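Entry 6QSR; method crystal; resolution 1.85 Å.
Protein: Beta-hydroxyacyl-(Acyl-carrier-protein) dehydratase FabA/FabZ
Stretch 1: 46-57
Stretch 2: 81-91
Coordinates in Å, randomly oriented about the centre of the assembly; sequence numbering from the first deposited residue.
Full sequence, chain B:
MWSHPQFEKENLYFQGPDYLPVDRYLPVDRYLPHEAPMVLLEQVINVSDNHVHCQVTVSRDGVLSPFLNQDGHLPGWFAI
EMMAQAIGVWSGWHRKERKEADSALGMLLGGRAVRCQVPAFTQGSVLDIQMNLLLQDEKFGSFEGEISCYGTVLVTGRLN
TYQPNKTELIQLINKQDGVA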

ATOM      1  N   ASN B  46      -5.319 -18.346  -9.105  1.00 24.16           N
ATOM      2  CA  ASN B  46      -6.684 -18.838  -8.908  1.00 25.21           C
ATOM      3  C   ASN B  46      -7.595 -17.732  -8.405  1.00 23.27           C
ATOM      4  O   ASN B  46      -7.150 -16.823  -7.687  1.00 20.79           O
ATOM      5  CB  ASN B  46      -6.696 -20.014  -7.921  1.00 30.16           C
ATOM      6  CG  ASN B  46      -7.676 -21.092  -8.319  1.00 36.06           C
ATOM      7  OD1 ASN B  46      -8.885 -20.935  -8.161  1.00 40.72           O
ATOM      8  ND2 ASN B  46      -7.158 -22.196  -8.852  1.00 40.53           N
ATOM      9  N   VAL B  47      -8.861 -17.806  -8.806  1.00 22.82           N
ATOM     10  CA  VAL B  47      -9.905 -16.931  -8.284  1.00 23.51           C
ATOM     11  C   VAL B  47     -11.193 -17.729  -8.114  1.00 24.86           C
ATOM     12  O   VAL B  47     -11.546 -18.544  -8.980  1.00 25.95           O
ATOM     13  CB  VAL B  47     -10.232 -15.736  -9.224  1.00 23.67           C
ATOM     14  CG1 VAL B  47     -11.028 -14.685  -8.456  1.00 22.61           C
ATOM     15  CG2 VAL B  47      -8.980 -15.107  -9.824  1.00 28.84           C
ATOM     16  N   SER B  48     -11.894 -17.468  -7.014  1.00 25.27           N
ATOM     17  CA  SER B  48     -13.213 -18.042  -6.774  1.00 27.10           C
ATOM     18  C   SER B  48     -14.079 -17.010  -6.070  1.00 25.93           C
ATOM     19  O   SER B  48     -13.622 -15.905  -5.793  1.00 24.88           O
ATOM     20  CB  SER B  48     -13.093 -19.323  -5.944  1.00 29.86           C
ATOM     21  OG  SER B  48     -12.782 -19.039  -4.595  1.00 30.39           O
ATOM     22  N   ASP B  49     -15.316 -17.382  -5.756  1.00 26.06           N
ATOM     23  CA  ASP B  49     -16.254 -16.463  -5.106  1.00 26.58           C
ATOM     24  C   ASP B  49     -15.804 -15.948  -3.731  1.00 23.56           C
ATOM     25  O   ASP B  49     -16.287 -14.912  -3.298  1.00 24.57           O
ATOM     26  CB  ASP B  49     -17.649 -17.102  -4.977  1.00 31.52           C
ATOM     27  CG  ASP B  49     -18.324 -17.328  -6.325  1.00 39.18           C
ATOM     28  OD1 ASP B  49     -18.777 -18.465  -6.579  1.00 44.35           O
ATOM     29  OD2 ASP B  49     -18.398 -16.375  -7.130  1.00 41.64           O
ATOM     30  N   ASN B  50     -14.905 -16.650  -3.038  1.00 21.07           N
ATOM     31  CA  ASN B  50     -14.433 -16.181  -1.728  1.00 20.01           C
ATOM     32  C   ASN B  50     -12.899 -16.160  -1.540  1.00 20.05           C
ATOM     33  O   ASN B  50     -12.426 -16.062  -0.402  1.00 20.27           O
ATOM     34  CB  ASN B  50     -15.082 -17.026  -0.634  1.00 19.78           C
ATOM     35  CG  ASN B  50     -14.650 -18.481  -0.681  1.00 20.78           C
ATOM     36  OD1 ASN B  50     -13.723 -18.840  -1.408  1.00 21.43           O
ATOM     37  ND2 ASN B  50     -15.324 -19.328   0.093  1.00 21.29           N
ATOM     38  N   HIS B  51     -12.145 -16.251  -2.634  1.00 20.38           N
ATOM     39  CA  HIS B  51     -10.689 -16.463  -2.579  1.00 23.49           C
ATOM     40  C   HIS B  51      -9.987 -15.928  -3.832  1.00 22.52           C
ATOM     41  O   HIS B  51     -10.532 -15.993  -4.946  1.00 21.74           O
ATOM     42  CB  HIS B  51     -10.399 -17.965  -2.364  1.00 29.50           C
ATOM     43  CG  HIS B  51      -9.046 -18.413  -2.829  1.00 38.35           C
ATOM     44  ND1 HIS B  51      -7.960 -18.502  -1.984  1.00 44.45           N
ATOM     45  CD2 HIS B  51      -8.606 -18.807  -4.049  1.00 43.92           C
ATOM     46  CE1 HIS B  51      -6.909 -18.923  -2.666  1.00 47.96           C
ATOM     47  NE2 HIS B  51      -7.273 -19.109  -3.922  1.00 46.49           N
ATOM     48  N   VAL B  52      -8.770 -15.415  -3.646  1.00 20.16           N
ATOM     49  CA  VAL B  52      -7.894 -15.091  -4.764  1.00 19.55           C
ATOM     50  C   VAL B  52      -6.447 -15.441  -4.419  1.00 19.65           C
ATOM     51  O   VAL B  52      -5.991 -15.201  -3.289  1.00 19.65           O
ATOM     52  CB  VAL B  52      -8.044 -13.607  -5.219  1.00 17.94           C
ATOM     53  CG1 VAL B  52      -7.776 -12.630  -4.076  1.00 20.76           C
ATOM     54  CG2 VAL B  52      -7.138 -13.302  -6.406  1.00 17.79           C
ATOM     55  N   HIS B  53      -5.760 -16.039  -5.391  1.00 20.32           N
ATOM     56  CA  HIS B  53      -4.342 -16.374  -5.304  1.00 20.73           C
ATOM     57  C   HIS B  53      -3.633 -15.747  -6.506  1.00 20.59           C
ATOM     58  O   HIS B  53      -3.969 -16.044  -7.667  1.00 19.98           O
ATOM     59  CB  HIS B  53      -4.168 -17.889  -5.326  1.00 19.50           C
ATOM     60  CG  HIS B  53      -2.747 -18.361  -5.205  1.00 18.71           C
ATOM     61  ND1 HIS B  53      -2.425 -19.699  -5.209  1.00 19.61           N
ATOM     62  CD2 HIS B  53      -1.573 -17.697  -5.065  1.00 17.65           C
ATOM     63  CE1 HIS B  53      -1.116 -19.840  -5.096  1.00 16.60           C
ATOM     64  NE2 HIS B  53      -0.577 -18.641  -4.999  1.00 17.92           N
ATOM     65  N   CYS B  54      -2.656 -14.890  -6.203  1.00 20.97           N
ATOM     66  CA  CYS B  54      -1.801 -14.248  -7.193  1.00 20.71           C
ATOM     67  C   CYS B  54      -0.345 -14.435  -6.803  1.00 20.32           C
ATOM     68  O   CYS B  54      -0.020 -14.728  -5.644  1.00 20.69           O
ATOM     69  CB  CYS B  54      -2.093 -12.750  -7.289  1.00 20.57           C
ATOM     70  SG  CYS B  54      -3.704 -12.339  -7.976  1.00 24.63           S
ATOM     71  N   GLN B  55       0.528 -14.219  -7.775  1.00 18.22           N
ATOM     72  CA  GLN B  55       1.935 -14.500  -7.619  1.00 19.35           C
ATOM     73  C   GLN B  55       2.790 -13.375  -8.177  1.00 19.95           C
ATOM     74  O   GLN B  55       2.404 -12.691  -9.127  1.00 20.24           O
ATOM     75  CB  GLN B  55       2.266 -15.826  -8.312  1.00 21.29           C
ATOM     76  CG  GLN B  55       3.540 -16.480  -7.827  1.00 23.32           C
ATOM     77  CD  GLN B  55       3.692 -17.905  -8.335  1.00 24.80           C
ATOM     78  OE1 GLN B  55       3.960 -18.120  -9.510  1.00 27.73           O
ATOM     79  NE2 GLN B  55       3.544 -18.881  -7.441  1.00 24.48           N
ATOM     80  N   VAL B  56       3.954 -13.184  -7.564  1.00 20.47           N
ATOM     81  CA  VAL B  56       4.918 -12.199  -8.031  1.00 20.24           C
ATOM     82  C   VAL B  56       6.306 -12.566  -7.537  1.00 20.89           C
ATOM     83  O   VAL B  56       6.444 -13.121  -6.446  1.00 21.98           O
ATOM     84  CB  VAL B  56       4.524 -10.775  -7.575  1.00 19.81           C
ATOM     85  CG1 VAL B  56       4.625 -10.614  -6.059  1.00 20.34           C
ATOM     86  CG2 VAL B  56       5.366  -9.731  -8.298  1.00 20.27           C
ATOM     87  N   THR B  57       7.325 -12.250  -8.333  1.00 21.16           N
ATOM     88  CA  THR B  57       8.706 -12.622  -8.011  1.00 22.30           C
ATOM     89  C   THR B  57       9.525 -11.356  -7.733  1.00 21.27           C
ATOM     90  O   THR B  57       9.407 -10.362  -8.445  1.00 23.31           O
ATOM     91  CB  THR B  57       9.316 -13.498  -9.136  1.00 24.08           C
ATOM     92  OG1 THR B  57       8.520 -14.679  -9.288  1.00 25.20           O
ATOM     93  CG2 THR B  57      10.757 -13.917  -8.824  1.00 23.62           C
ATOM     94  N   GLU B  81       0.342  -3.475  -0.262  1.00 20.13           N
ATOM     95  CA  GLU B  81       0.022  -3.135  -1.651  1.00 19.70           C
ATOM     96  C   GLU B  81      -0.147  -4.379  -2.522  1.00 19.32           C
ATOM     97  O   GLU B  81      -1.004  -4.400  -3.397  1.00 21.50           O
ATOM     98  CB  GLU B  81       1.088  -2.218  -2.266  1.00 19.84           C
ATOM     99  CG  GLU B  81       0.780  -1.713  -3.683  1.00 24.72           C
ATOM    100  CD  GLU B  81      -0.479  -0.857  -3.786  1.00 28.55           C
ATOM    101  OE1 GLU B  81      -0.964  -0.360  -2.750  1.00 34.80           O
ATOM    102  OE2 GLU B  81      -0.993  -0.670  -4.910  1.00 25.15           O
ATOM    103  N   MET B  82       0.679  -5.398  -2.308  1.00 19.23           N
ATOM    104  CA  MET B  82       0.499  -6.663  -3.011  1.00 19.32           C
ATOM    105  C   MET B  82      -0.841  -7.320  -2.601  1.00 18.32           C
ATOM    106  O   MET B  82      -1.595  -7.784  -3.452  1.00 17.30           O
ATOM    107  CB  MET B  82       1.697  -7.591  -2.786  1.00 20.34           C
ATOM    108  CG  MET B  82       3.003  -7.089  -3.418  1.00 20.47           C
ATOM    109  SD  MET B  82       4.381  -8.236  -3.190  1.00 22.30           S
ATOM    110  CE  MET B  82       4.737  -7.925  -1.468  1.00 19.94           C
ATOM    111  N   MET B  83      -1.158  -7.306  -1.306  1.00 18.98           N
ATOM    112  CA  MET B  83      -2.450  -7.824  -0.814  1.00 20.83           C
ATOM    113  C   MET B  83      -3.647  -7.024  -1.323  1.00 20.41           C
ATOM    114  O   MET B  83      -4.674  -7.605  -1.711  1.00 21.35           O
ATOM    115  CB  MET B  83      -2.452  -7.892   0.711  1.00 23.15           C
ATOM    116  CG  MET B  83      -1.622  -9.041   1.251  1.00 25.66           C
ATOM    117  SD  MET B  83      -1.645  -9.120   3.056  1.00 34.11           S
ATOM    118  CE  MET B  83      -0.266  -8.075   3.454  1.00 33.52           C
ATOM    119  N   ALA B  84      -3.501  -5.701  -1.344  1.00 19.45           N
ATOM    120  CA  ALA B  84      -4.538  -4.810  -1.860  1.00 18.99           C
ATOM    121  C   ALA B  84      -4.831  -5.095  -3.325  1.00 19.12           C
ATOM    122  O   ALA B  84      -6.004  -5.194  -3.728  1.00 18.72           O
ATOM    123  CB  ALA B  84      -4.127  -3.356  -1.684  1.00 19.33           C
ATOM    124  N   GLN B  85      -3.774  -5.254  -4.114  1.00 18.03           N
ATOM    125  CA  GLN B  85      -3.937  -5.536  -5.537  1.00 19.45           C
ATOM    126  C   GLN B  85      -4.524  -6.914  -5.801  1.00 18.52           C
ATOM    127  O   GLN B  85      -5.284  -7.065  -6.746  1.00 20.11           O
ATOM    128  CB  GLN B  85      -2.633  -5.320  -6.305  1.00 18.95           C
ATOM    129  CG  GLN B  85      -2.333  -3.842  -6.468  1.00 21.09           C
ATOM    130  CD  GLN B  85      -1.141  -3.549  -7.351  1.00 20.85           C
ATOM    131  OE1 GLN B  85      -0.765  -4.352  -8.209  1.00 22.48           O
ATOM    132  NE2 GLN B  85      -0.541  -2.386  -7.150  1.00 21.49           N
ATOM    133  N   ALA B  86      -4.213  -7.898  -4.956  1.00 17.75           N
ATOM    134  CA  ALA B  86      -4.850  -9.209  -5.054  1.00 18.19           C
ATOM    135  C   ALA B  86      -6.366  -9.108  -4.870  1.00 18.29           C
ATOM    136  O   ALA B  86      -7.118  -9.759  -5.590  1.00 18.65           O
ATOM    137  CB  ALA B  86      -4.257 -10.186  -4.042  1.00 16.64           C
ATOM    138  N   ILE B  87      -6.799  -8.251  -3.944  1.00 17.92           N
ATOM    139  CA  ILE B  87      -8.217  -7.991  -3.715  1.00 18.43           C
ATOM    140  C   ILE B  87      -8.795  -7.318  -4.962  1.00 20.13           C
ATOM    141  O   ILE B  87      -9.916  -7.631  -5.385  1.00 21.77           O
ATOM    142  CB  ILE B  87      -8.462  -7.114  -2.451  1.00 17.72           C
ATOM    143  CG1 ILE B  87      -8.023  -7.846  -1.175  1.00 16.85           C
ATOM    144  CG2 ILE B  87      -9.940  -6.731  -2.336  1.00 19.87           C
ATOM    145  CD1 ILE B  87      -7.808  -6.923   0.010  1.00 16.74           C
ATOM    146  N   GLY B  88      -8.027  -6.391  -5.535  1.00 19.58           N
ATOM    147  CA  GLY B  88      -8.362  -5.760  -6.814  1.00 19.25           C
ATOM    148  C   GLY B  88      -8.574  -6.733  -7.963  1.00 20.33           C
ATOM    149  O   GLY B  88      -9.507  -6.562  -8.757  1.00 22.27           O
ATOM    150  N   VAL B  89      -7.715  -7.751  -8.045  1.00 20.19           N
ATOM    151  CA  VAL B  89      -7.839  -8.811  -9.047  1.00 20.69           C
ATOM    152  C   VAL B  89      -9.139  -9.595  -8.820  1.00 20.36           C
ATOM    153  O   VAL B  89      -9.882  -9.844  -9.773  1.00 21.65           O
ATOM    154  CB  VAL B  89      -6.617  -9.762  -9.032  1.00 20.07           C
ATOM    155  CG1 VAL B  89      -6.869 -11.017  -9.868  1.00 19.17           C
ATOM    156  CG2 VAL B  89      -5.362  -9.038  -9.524  1.00 19.34           C
ATOM    157  N   TRP B  90      -9.402  -9.976  -7.567  1.00 19.02           N
ATOM    158  CA  TRP B  90     -10.664 -10.621  -7.195  1.00 21.12           C
ATOM    159  C   TRP B  90     -11.892  -9.874  -7.721  1.00 22.41           C
ATOM    160  O   TRP B  90     -12.728 -10.473  -8.405  1.00 22.24           O
ATOM    161  CB  TRP B  90     -10.765 -10.811  -5.679  1.00 21.83           C
ATOM    162  CG  TRP B  90     -11.999 -11.534  -5.247  1.00 22.83           C
ATOM    163  CD1 TRP B  90     -12.158 -12.883  -5.126  1.00 22.52           C
ATOM    164  CD2 TRP B  90     -13.246 -10.945  -4.880  1.00 24.71           C
ATOM    165  NE1 TRP B  90     -13.426 -13.169  -4.695  1.00 24.97           N
ATOM    166  CE2 TRP B  90     -14.121 -11.996  -4.546  1.00 25.37           C
ATOM    167  CE3 TRP B  90     -13.718  -9.625  -4.819  1.00 27.02           C
ATOM    168  CZ2 TRP B  90     -15.445 -11.771  -4.151  1.00 28.83           C
ATOM    169  CZ3 TRP B  90     -15.028  -9.400  -4.414  1.00 29.38           C
ATOM    170  CH2 TRP B  90     -15.880 -10.468  -4.094  1.00 29.29           C
ATOM    171  N   SER B  91     -11.993  -8.578  -7.420  1.00 23.92           N
ATOM    172  CA  SER B  91     -13.161  -7.802  -7.837  1.00 26.67           C
ATOM    173  C   SER B  91     -13.195  -7.612  -9.348  1.00 24.62           C
ATOM    174  O   SER B  91     -14.268  -7.669  -9.948  1.00 24.62           O
ATOM    175  CB  SER B  91     -13.239  -6.452  -7.120  1.00 33.44           C
ATOM    176  OG  SER B  91     -12.051  -5.713  -7.294  1.00 39.89           O
TER

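A β-hairpin lies against one side of a helix here, and the backbone sets the terms. Strand 51-57 is joined to the strand containing Asn 46 and Val 47 by a type I turn from Ser 48 to His 51. The pairing is antiparallel: Asn 46 N donates to His 53 O at 3.0 Å, His 53 N returns the bond to Asn 46 O at 2.8 Å, and Ser 48 N reaches His 51 O at 2.9 Å beside the turn. Helix 81-91 keeps its regular i to i-4 bonds, such as Ala 86 N to Met 82 O at 3.0 Å. The axes of the helix and strand 51-57 come within 8.1 Å, with 122° between their N-to-C directions, so the strand climbs as the helix descends, at a marked slant. The slant shows in the register: the CA atoms of Val 52 and Trp 90 are 5.8 Å apart, those of Cys 54 and Ala 86 6.3 Å, and those of Val 56 and Met 82 8.7 Å. The gap widens away from the turn.

The apolar layer follows the two periodicities. On the strand, every second residue, Val 52, Cys 54 and Val 56, points its CA-to-CB bond toward the helix, while His 53 between them points away. On the helix, Met 82, Ala 86 and Val 89 point toward the strand, a spacing of four and then three that keeps them on one side. In the middle of the contact, small and branched groups meet: Val 52 CG1 lies 4.3 Å from Ala 86 CB, and Val 52 CG2 lies 4.2 Å from Val 89 CG1. Val 52 CG1 is also 3.8 Å from Trp 90 CB, and Val 47 CG1 adds an apolar contact to Trp 90 CD1 at 4.0 Å. At Ala 86 the valine lies against the helix backbone, with Val 52 CG1 3.3 Å from Ala 86 O. Cys 54 adds a polarizable sulfur, its SG 3.9 Å from Val 89 CG1. At the wide end, a long side chain bridges the gap: Met 82 SD meets Val 56 CG1 at 3.7 Å.

Trp 90 dominates the turn end, with more area covered by the other stretch than any other residue. Its CA-to-CB bond points sideways, but with chi1 at -177° (t) and chi2 at 88° the indole extends to the hairpin. The backbone of the turn borders the ring at its edge, near the ring plane: Asp 49 O is 3.4 Å from Trp 90 CZ2, and His 51 O is 3.5 Å from Trp 90 CD1.

The polar link is a single hydrogen bond, from Trp 90 NE1 to Ser 48 O at 3.0 Å. Its N-H...acceptor angle of 128° makes it weak, yet it gives the indole's one donor a partner. The acceptor is a main-chain carbonyl, so this bond depends on the turn's backbone rather than on the serine hydroxyl.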